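Protein P47 (Clostridium botulinum, PDB 6EKT) may belong to a progenitor toxin complex that protects botulinum neurotoxin during gut passage, and is built like tubular lipid-binding (TULIP) proteins. Local coordinates at residues L316-R321 with G393-E398; M251-L256 with G279-N284; N342-N347 with K351-E356. All blocks are in the same frame, centred on the assembly; numbering follows the deposited sequence.

Interaction 1 of 3, residues L316-R321 with G393-E398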
loop_
_atom_site.group_PDB
_atom_site.type_symbol
_atom_site.label_atom_id
_atom_site.label_comp_id
_atom_site.label_asym_id
_atom_site.label_seq_id
_atom_site.Cartn_x
_atom_site.Cartn_y
_atom_site.Cartn_z
ATOM N N LEU A 316 -10.711 -4.603 16.070
ATOM C CA LEU A 316 -9.837 -5.447 16.850
ATOM C C LEU A 316 -10.691 -6.193 17.864
ATOM O O LEU A 316 -11.550 -5.578 18.515
ATOM C CB LEU A 316 -8.761 -4.608 17.564
ATOM C CG LEU A 316 -7.754 -3.859 16.699
ATOM C CD1 LEU A 316 -6.929 -2.938 17.597
ATOM C CD2 LEU A 316 -6.873 -4.818 15.900
ATOM N N LYS A 317 -10.483 -7.507 17.965
ATOM C CA LYS A 317 -11.093 -8.303 19.020
ATOM C C LYS A 317 -9.991 -8.566 20.026
ATOM O O LYS A 317 -8.943 -9.137 19.689
ATOM C CB LYS A 317 -11.677 -9.620 18.478
ATOM C CG LYS A 317 -12.267 -10.553 19.538
ATOM C CD LYS A 317 -12.910 -11.804 18.920
ATOM C CE LYS A 317 -14.393 -11.610 18.649
ATOM N NZ LYS A 317 -15.071 -12.891 18.263
ATOM N N ILE A 318 -10.247 -8.163 21.269
ATOM C CA ILE A 318 -9.251 -8.216 22.339
ATOM C C ILE A 318 -9.813 -9.136 23.412
ATOM O O ILE A 318 -10.928 -8.915 23.910
ATOM C CB ILE A 318 -8.930 -6.813 22.934
ATOM C CG1 ILE A 318 -8.416 -5.874 21.841
ATOM C CG2 ILE A 318 -7.913 -6.931 24.070
ATOM C CD1 ILE A 318 -8.418 -4.396 22.207
ATOM N N SER A 319 -9.057 -10.183 23.716
ATOM C CA SER A 319 -9.422 -11.172 24.734
ATOM C C SER A 319 -8.305 -11.174 25.777
ATOM O O SER A 319 -7.114 -11.270 25.438
ATOM C CB SER A 319 -9.619 -12.552 24.079
ATOM O OG SER A 319 -10.034 -13.518 25.038
ATOM N N LEU A 320 -8.673 -11.024 27.052
ATOM C CA LEU A 320 -7.654 -10.975 28.099
ATOM C C LEU A 320 -8.130 -11.640 29.389
ATOM O O LEU A 320 -9.350 -11.718 29.637
ATOM C CB LEU A 320 -7.201 -9.518 28.347
ATOM C CG LEU A 320 -8.209 -8.530 28.956
ATOM C CD1 LEU A 320 -8.136 -8.612 30.479
ATOM C CD2 LEU A 320 -7.994 -7.094 28.490
ATOM N N ARG A 321 -7.161 -12.090 30.186
ATOM C CA ARG A 321 -7.410 -12.725 31.477
ATOM C C ARG A 321 -6.421 -12.137 32.462
ATOM O O ARG A 321 -5.230 -11.982 32.150
ATOM C CB ARG A 321 -7.165 -14.236 31.365
ATOM C CG ARG A 321 -7.565 -15.122 32.551
ATOM C CD ARG A 321 -7.520 -16.611 32.140
ATOM N NE ARG A 321 -7.855 -16.798 30.699
ATOM C CZ ARG A 321 -7.002 -17.136 29.719
ATOM N NH1 ARG A 321 -7.436 -17.244 28.475
ATOM N NH2 ARG A 321 -5.722 -17.387 29.958
ATOM N N GLY A 393 -12.106 0.513 29.507
ATOM C CA GLY A 393 -12.116 1.900 29.049
ATOM C C GLY A 393 -10.782 2.308 28.431
ATOM O O GLY A 393 -10.720 3.285 27.688
ATOM N N ALA A 394 -9.724 1.564 28.750
ATOM C CA ALA A 394 -8.371 1.907 28.295
ATOM C C ALA A 394 -8.000 1.197 26.988
ATOM O O ALA A 394 -6.944 1.463 26.441
ATOM C CB ALA A 394 -7.354 1.575 29.371
ATOM N N LEU A 395 -8.850 0.290 26.515
ATOM C CA LEU A 395 -8.510 -0.545 25.343
ATOM C C LEU A 395 -8.596 0.176 23.999
ATOM O O LEU A 395 -7.959 -0.246 23.013
ATOM C CB LEU A 395 -9.352 -1.827 25.324
ATOM C CG LEU A 395 -9.104 -2.843 26.446
ATOM C CD1 LEU A 395 -10.065 -4.004 26.288
ATOM C CD2 LEU A 395 -7.668 -3.363 26.495
ATOM N N GLY A 396 -9.384 1.244 23.949
ATOM C CA GLY A 396 -9.391 2.134 22.790
ATOM C C GLY A 396 -8.120 2.975 22.765
ATOM O O GLY A 396 -7.579 3.311 23.814
ATOM N N PHE A 397 -7.636 3.324 21.571
ATOM C CA PHE A 397 -6.384 4.097 21.446
ATOM C C PHE A 397 -6.290 4.745 20.065
ATOM O O PHE A 397 -6.997 4.334 19.135
ATOM C CB PHE A 397 -5.149 3.198 21.703
ATOM C CG PHE A 397 -5.028 2.033 20.741
ATOM C CD1 PHE A 397 -5.705 0.821 20.984
ATOM C CD2 PHE A 397 -4.238 2.139 19.589
ATOM C CE1 PHE A 397 -5.600 -0.241 20.099
ATOM C CE2 PHE A 397 -4.130 1.073 18.705
ATOM C CZ PHE A 397 -4.811 -0.109 18.959
ATOM N N GLU A 398 -5.414 5.742 19.951
ATOM C CA GLU A 398 -5.224 6.485 18.717
ATOM C C GLU A 398 -3.975 5.999 17.994
ATOM O O GLU A 398 -2.959 5.697 18.625
ATOM C CB GLU A 398 -5.083 7.975 19.059
ATOM C CG GLU A 398 -5.550 8.941 17.988
ATOM C CD GLU A 398 -5.486 10.395 18.465
ATOM O OE1 GLU A 398 -5.930 10.689 19.590
ATOM O OE2 GLU A 398 -4.993 11.244 17.706
#
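L316, I318 and L320, every second residue of strand 316-321, turn their side chains toward L395 and F397 in an entirely apolar contact. L316 CD1 lies 3.8 Å from F397 CZ, meeting the ring at its edge and near its plane, and the two side chains cross at about a right angle. I318 slides past L395 in the opposite direction, so that I318 CD1 comes to rest 4.1 Å from L395 CB. Farther out, L395 CD2 reaches L320 CD2 at 4.2 Å; L395 thus serves two residues of the strand. In F397, chi1 of 60° puts CG between the backbone N and the carbonyl carbon, a setting that swings the ring end nearer the strand. L395 O stands in the ring plane of F397, at its edge. Outside the pair, F355 meets the F397 ring, while M308 packs on both L316 and I318. In the curled sheet, strand 315-326 runs between strands 297-311 and 329-347, and the contact packs its inner residues against the chain running from long helix 374-394 on into short strand 397-398, F397 included.

Interaction 2 of 3, residues M251-L256 with G279-N284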
loop_
_atom_site.group_PDB
_atom_site.type_symbol
_atom_site.label_atom_id
_atom_site.label_comp_id
_atom_site.label_asym_id
_atom_site.label_seq_id
_atom_site.Cartn_x
_atom_site.Cartn_y
_atom_site.Cartn_z
ATOM N N MET A 251 2.050 -0.040 13.185
ATOM C CA MET A 251 1.099 0.999 13.548
ATOM C C MET A 251 0.340 0.700 14.848
ATOM O O MET A 251 0.062 1.611 15.649
ATOM C CB MET A 251 0.196 1.298 12.356
ATOM C CG MET A 251 1.050 1.909 11.261
ATOM S SD MET A 251 0.540 1.561 9.600
ATOM C CE MET A 251 -0.461 3.016 9.374
ATOM N N VAL A 252 0.051 -0.573 15.077
ATOM C CA VAL A 252 -0.706 -0.963 16.270
ATOM C C VAL A 252 0.188 -1.262 17.481
ATOM O O VAL A 252 -0.107 -0.778 18.576
ATOM C CB VAL A 252 -1.673 -2.133 15.977
ATOM C CG1 VAL A 252 -2.385 -2.614 17.237
ATOM C CG2 VAL A 252 -2.713 -1.716 14.942
ATOM N N LEU A 253 1.249 -2.054 17.293
ATOM C CA LEU A 253 2.056 -2.563 18.422
ATOM C C LEU A 253 2.554 -1.463 19.358
ATOM O O LEU A 253 2.509 -1.640 20.566
ATOM C CB LEU A 253 3.237 -3.447 17.949
ATOM C CG LEU A 253 3.955 -4.334 18.993
ATOM C CD1 LEU A 253 3.026 -5.451 19.483
ATOM C CD2 LEU A 253 5.248 -4.927 18.448
ATOM N N SER A 254 2.985 -0.329 18.806
ATOM C CA SER A 254 3.525 0.781 19.617
ATOM C C SER A 254 2.486 1.808 20.097
ATOM O O SER A 254 2.854 2.838 20.711
ATOM C CB SER A 254 4.643 1.498 18.858
ATOM O OG SER A 254 4.075 2.235 17.796
ATOM N N ARG A 255 1.202 1.527 19.851
ATOM C CA ARG A 255 0.124 2.427 20.275
ATOM C C ARG A 255 -0.958 1.765 21.129
ATOM O O ARG A 255 -1.656 2.467 21.838
ATOM C CB ARG A 255 -0.535 3.108 19.077
ATOM C CG ARG A 255 0.397 4.012 18.262
ATOM C CD ARG A 255 0.823 5.256 19.047
ATOM N NE ARG A 255 -0.328 5.989 19.581
ATOM C CZ ARG A 255 -0.258 6.945 20.500
ATOM N NH1 ARG A 255 0.910 7.310 21.012
ATOM N NH2 ARG A 255 -1.366 7.543 20.920
ATOM N N LEU A 256 -1.108 0.439 21.047
ATOM C CA LEU A 256 -2.210 -0.258 21.769
ATOM C C LEU A 256 -2.145 -0.055 23.293
ATOM O O LEU A 256 -3.177 -0.120 23.956
ATOM C CB LEU A 256 -2.248 -1.755 21.445
ATOM C CG LEU A 256 -1.146 -2.686 21.985
ATOM C CD1 LEU A 256 -1.474 -3.301 23.361
ATOM C CD2 LEU A 256 -0.865 -3.801 20.978
ATOM N N GLY A 279 -1.138 -11.786 10.945
ATOM C CA GLY A 279 -0.699 -12.099 12.298
ATOM C C GLY A 279 -1.678 -11.671 13.363
ATOM O O GLY A 279 -2.789 -11.217 13.068
ATOM N N ARG A 280 -1.239 -11.802 14.605
ATOM C CA ARG A 280 -2.020 -11.354 15.766
ATOM C C ARG A 280 -1.051 -10.911 16.855
ATOM O O ARG A 280 0.138 -11.181 16.763
ATOM C CB ARG A 280 -2.960 -12.472 16.265
ATOM C CG ARG A 280 -2.246 -13.751 16.622
ATOM C CD ARG A 280 -3.187 -14.955 16.677
ATOM N NE ARG A 280 -2.393 -16.117 17.054
ATOM C CZ ARG A 280 -2.038 -16.421 18.300
ATOM N NH1 ARG A 280 -2.447 -15.681 19.332
ATOM N NH2 ARG A 280 -1.279 -17.491 18.514
ATOM N N ILE A 281 -1.569 -10.229 17.874
ATOM C CA ILE A 281 -0.730 -9.639 18.905
ATOM C C ILE A 281 -1.015 -10.349 20.227
ATOM O O ILE A 281 -2.170 -10.682 20.538
ATOM C CB ILE A 281 -0.912 -8.091 19.015
ATOM C CG1 ILE A 281 -0.256 -7.381 17.806
ATOM C CG2 ILE A 281 -0.302 -7.562 20.319
ATOM C CD1 ILE A 281 -0.521 -5.886 17.679
ATOM N N VAL A 282 0.058 -10.632 20.958
ATOM C CA VAL A 282 -0.033 -11.230 22.293
ATOM C C VAL A 282 0.906 -10.482 23.236
ATOM O O VAL A 282 1.854 -9.837 22.792
ATOM C CB VAL A 282 0.321 -12.732 22.301
ATOM C CG1 VAL A 282 -0.703 -13.556 21.504
ATOM C CG2 VAL A 282 1.764 -12.986 21.839
ATOM N N ASN A 283 0.652 -10.574 24.545
ATOM C CA ASN A 283 1.641 -10.150 25.515
ATOM C C ASN A 283 2.716 -11.241 25.627
ATOM O O ASN A 283 2.467 -12.425 25.331
ATOM C CB ASN A 283 0.990 -9.883 26.901
ATOM C CG ASN A 283 0.400 -11.150 27.531
ATOM O OD1 ASN A 283 -0.309 -11.902 26.873
ATOM N ND2 ASN A 283 0.689 -11.381 28.826
ATOM N N ASN A 284 3.907 -10.830 26.049
ATOM C CA ASN A 284 5.030 -11.752 26.290
ATOM C C ASN A 284 5.436 -11.800 27.770
ATOM O O ASN A 284 6.438 -12.435 28.131
ATOM C CB ASN A 284 6.223 -11.346 25.414
ATOM C CG ASN A 284 6.693 -9.913 25.663
ATOM O OD1 ASN A 284 6.555 -9.379 26.755
ATOM N ND2 ASN A 284 7.283 -9.295 24.637
#
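V252 O, on a residue whose side chain touches I281, is gripped by two backbone N-H groups: V252 O accepts from R255 N at 2.9 Å and from L256 N, four residues on, at the same distance. These two hydrogen bonds to one carbonyl oxygen close the backbone into a turn that follows on helix 244-252, consistent with V252, L253 and L256 gathering round the same isoleucine. I281, on strand 279-288 of the curled sheet, points toward them and carries the other side of the contact alone. Its chi1 of -73° sets CG1 anti to the carbonyl carbon and CG2 anti to the backbone N; this sends CD1 and CG2 into different parts of the contact, each with a partner there. I281 CD1 lies 3.8 Å from V252 CG1, whose side chain it crosses obliquely. L253 sets out past the strand, but its end bends closer: L253 CD1 stands 4.0 Å from I281 CD1 and equally near CG2. L256 approaches tip to tip, and L256 CD2 sits 3.9 Å from I281 CG2. All four residues are buried. F269 of strand 269-273 packs on L253 and L256, M308 of strand 297-311 lies against V252 and L256, and F397 also adjoins this group. R255, which takes no part in the contact, gives its NE to E398 O. Between the segments the chemistry is therefore purely aliphatic: cohesion comes from burial and fit rather than from directional bonds, while R255 N and L256 N are satisfied locally by the V252 carbonyl.

Interaction 3 of 3, residues N342-N347 with K351-E356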
loop_
_atom_site.group_PDB
_atom_site.type_symbol
_atom_site.label_atom_id
_atom_site.label_comp_id
_atom_site.label_asym_id
_atom_site.label_seq_id
_atom_site.Cartn_x
_atom_site.Cartn_y
_atom_site.Cartn_z
ATOM N N ASN A 342 -13.252 -3.511 19.238
ATOM C CA ASN A 342 -12.890 -2.099 19.115
ATOM C C ASN A 342 -12.780 -1.699 17.649
ATOM O O ASN A 342 -11.845 -2.133 16.948
ATOM C CB ASN A 342 -11.582 -1.825 19.841
ATOM C CG ASN A 342 -11.680 -2.117 21.338
ATOM O OD1 ASN A 342 -11.632 -3.277 21.752
ATOM N ND2 ASN A 342 -11.883 -1.071 22.145
ATOM N N LYS A 343 -13.737 -0.874 17.209
ATOM C CA LYS A 343 -13.879 -0.521 15.791
ATOM C C LYS A 343 -12.912 0.582 15.387
ATOM O O LYS A 343 -12.818 1.610 16.061
ATOM C CB LYS A 343 -15.320 -0.089 15.485
ATOM C CG LYS A 343 -15.590 0.166 13.996
ATOM C CD LYS A 343 -16.697 1.179 13.761
ATOM C CE LYS A 343 -18.066 0.527 13.757
ATOM N NZ LYS A 343 -19.125 1.582 13.737
ATOM N N PHE A 344 -12.238 0.393 14.245
ATOM C CA PHE A 344 -11.439 1.466 13.655
ATOM C C PHE A 344 -12.344 2.593 13.141
ATOM O O PHE A 344 -13.392 2.327 12.551
ATOM C CB PHE A 344 -10.542 0.942 12.498
ATOM C CG PHE A 344 -9.723 2.040 11.837
ATOM C CD1 PHE A 344 -8.619 2.610 12.498
ATOM C CD2 PHE A 344 -10.084 2.552 10.591
ATOM C CE1 PHE A 344 -7.883 3.638 11.904
ATOM C CE2 PHE A 344 -9.350 3.584 9.998
ATOM C CZ PHE A 344 -8.256 4.134 10.661
ATOM N N VAL A 345 -11.933 3.842 13.366
ATOM C CA VAL A 345 -12.608 5.028 12.845
ATOM C C VAL A 345 -11.534 5.965 12.313
ATOM O O VAL A 345 -10.494 6.151 12.954
ATOM C CB VAL A 345 -13.408 5.805 13.937
ATOM C CG1 VAL A 345 -14.052 7.058 13.351
ATOM C CG2 VAL A 345 -14.481 4.929 14.573
ATOM N N TYR A 346 -11.799 6.532 11.138
ATOM C CA TYR A 346 -11.055 7.669 10.629
ATOM C C TYR A 346 -12.026 8.825 10.534
ATOM O O TYR A 346 -13.009 8.774 9.781
ATOM C CB TYR A 346 -10.410 7.376 9.262
ATOM C CG TYR A 346 -9.681 8.581 8.683
ATOM C CD1 TYR A 346 -8.568 9.128 9.341
ATOM C CD2 TYR A 346 -10.116 9.188 7.490
ATOM C CE1 TYR A 346 -7.896 10.228 8.835
ATOM C CE2 TYR A 346 -9.448 10.289 6.969
ATOM C CZ TYR A 346 -8.340 10.800 7.646
ATOM O OH TYR A 346 -7.666 11.881 7.154
ATOM N N ASN A 347 -11.772 9.842 11.352
ATOM C CA ASN A 347 -12.521 11.090 11.327
ATOM C C ASN A 347 -11.859 11.998 10.289
ATOM O O ASN A 347 -10.723 12.447 10.479
ATOM C CB ASN A 347 -12.494 11.725 12.718
ATOM C CG ASN A 347 -13.288 13.017 12.807
ATOM O OD1 ASN A 347 -13.349 13.802 11.870
ATOM N ND2 ASN A 347 -13.870 13.256 13.972
ATOM N N LYS A 351 -8.843 14.492 11.330
ATOM C CA LYS A 351 -7.732 13.646 10.858
ATOM C C LYS A 351 -7.221 12.673 11.928
ATOM O O LYS A 351 -6.063 12.260 11.896
ATOM C CB LYS A 351 -6.580 14.521 10.288
ATOM C CG LYS A 351 -6.698 14.926 8.815
ATOM C CD LYS A 351 -7.948 15.729 8.494
ATOM C CE LYS A 351 -8.028 16.096 7.024
ATOM N NZ LYS A 351 -9.300 16.840 6.834
ATOM N N LYS A 352 -8.078 12.321 12.884
ATOM C CA LYS A 352 -7.714 11.321 13.879
ATOM C C LYS A 352 -8.129 9.946 13.385
ATOM O O LYS A 352 -9.230 9.775 12.838
ATOM C CB LYS A 352 -8.346 11.603 15.253
ATOM C CG LYS A 352 -7.826 12.849 15.963
ATOM C CD LYS A 352 -8.311 12.895 17.414
ATOM C CE LYS A 352 -8.113 14.277 18.014
ATOM N NZ LYS A 352 -8.286 14.215 19.484
ATOM N N ALA A 353 -7.226 8.990 13.573
ATOM C CA ALA A 353 -7.460 7.574 13.296
ATOM C C ALA A 353 -7.270 6.858 14.619
ATOM O O ALA A 353 -6.207 6.959 15.249
ATOM C CB ALA A 353 -6.476 7.050 12.277
ATOM N N TYR A 354 -8.310 6.142 15.037
ATOM C CA TYR A 354 -8.350 5.557 16.369
ATOM C C TYR A 354 -9.237 4.327 16.399
ATOM O O TYR A 354 -10.071 4.104 15.506
ATOM C CB TYR A 354 -8.820 6.613 17.405
ATOM C CG TYR A 354 -10.229 7.153 17.171
ATOM C CD1 TYR A 354 -10.462 8.223 16.297
ATOM C CD2 TYR A 354 -11.333 6.585 17.835
ATOM C CE1 TYR A 354 -11.751 8.717 16.087
ATOM C CE2 TYR A 354 -12.622 7.063 17.624
ATOM C CZ TYR A 354 -12.828 8.121 16.753
ATOM O OH TYR A 354 -14.111 8.580 16.560
ATOM N N PHE A 355 -9.055 3.540 17.452
ATOM C CA PHE A 355 -9.919 2.430 17.741
ATOM C C PHE A 355 -10.839 2.840 18.907
ATOM O O PHE A 355 -10.353 3.246 19.960
ATOM C CB PHE A 355 -9.088 1.197 18.065
ATOM C CG PHE A 355 -8.381 0.616 16.866
ATOM C CD1 PHE A 355 -9.037 -0.291 16.035
ATOM C CD2 PHE A 355 -7.064 1.001 16.554
ATOM C CE1 PHE A 355 -8.389 -0.823 14.934
ATOM C CE2 PHE A 355 -6.410 0.460 15.449
ATOM C CZ PHE A 355 -7.076 -0.455 14.644
ATOM N N GLU A 356 -12.150 2.777 18.666
ATOM C CA GLU A 356 -13.176 3.166 19.633
ATOM C C GLU A 356 -13.150 2.245 20.829
ATOM O O GLU A 356 -12.810 1.064 20.701
ATOM C CB GLU A 356 -14.574 3.046 19.016
ATOM C CG GLU A 356 -15.075 4.225 18.203
ATOM C CD GLU A 356 -16.466 3.972 17.634
ATOM O OE1 GLU A 356 -16.995 2.843 17.806
ATOM O OE2 GLU A 356 -17.023 4.892 16.992
HETATM O O HOH W 1 -15.929 -0.297 18.886
#
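F344 with F355 and V345 with Y354 are cross-strand neighbours in the beta hairpin formed by strands 329-347 and 352-368, whose short segments run antiparallel at 173°. The tight part is made by F344, A353 and F355 on one face. Here F344 turns its edge to the face of F355, ring centroids 5.6 Å apart and planes at 63°. F344 CG is anti to the backbone N (chi1 179°), which carries the ring along the strand to A353, where F344 CE1 packs 3.7 Å from A353 CB. L399 and L426 cover both phenylalanines; these three residues are buried, whereas Y346 on the same face is partly exposed. Backbone bonds fix the register: V345 N to Y354 O at 2.8 Å and Y354 N to V345 O at 3.0 Å form the hydrogen-bonded pair between the two non-hydrogen-bonded pairs F344-F355 and Y346-A353.

The other face, with V345, Y354 and N347, is more open to solvent. V345 CB stands over one face of the Y354 ring, 4.0 Å from its centroid, a CH-pi contact in which the two side chains lie side by side and point the same way. E356 extends its carboxylate beside V345, E356 OE2 lying 3.5 Å from V345 CG2. The nearby ammonium of K343 does not touch that carboxylate. A water accepts from K343 N and reaches E356 OE1 only weakly. At this end of the hairpin the side chain of N342 completes the pairing: N342 ND2 donates to E356 O at 2.7 Å, meeting a lone pair in the carbonyl plane.

In the fold
Interactions 1 and 2 are buried and aliphatic or aromatic throughout, whereas interaction 3 is a hairpin with a buried aromatic part and a face toward solvent, so only it combines backbone bonds with charged side chains at its exposed edge. All three reach the same curled sheet. F397 belongs to interaction 1 yet also packs on interaction 2 and pairs its backbone with F355 of interaction 3. Strand 315-326 is bonded to the hairpin through L316 O and N342 N, and R255 and E398 add a polar bond between interactions 1 and 2. Interaction 2 packs a helix end and turn against the sheet, interaction 1 the chain leaving helix 374-394, including short strand 397-398; interaction 3 pairs strands within it.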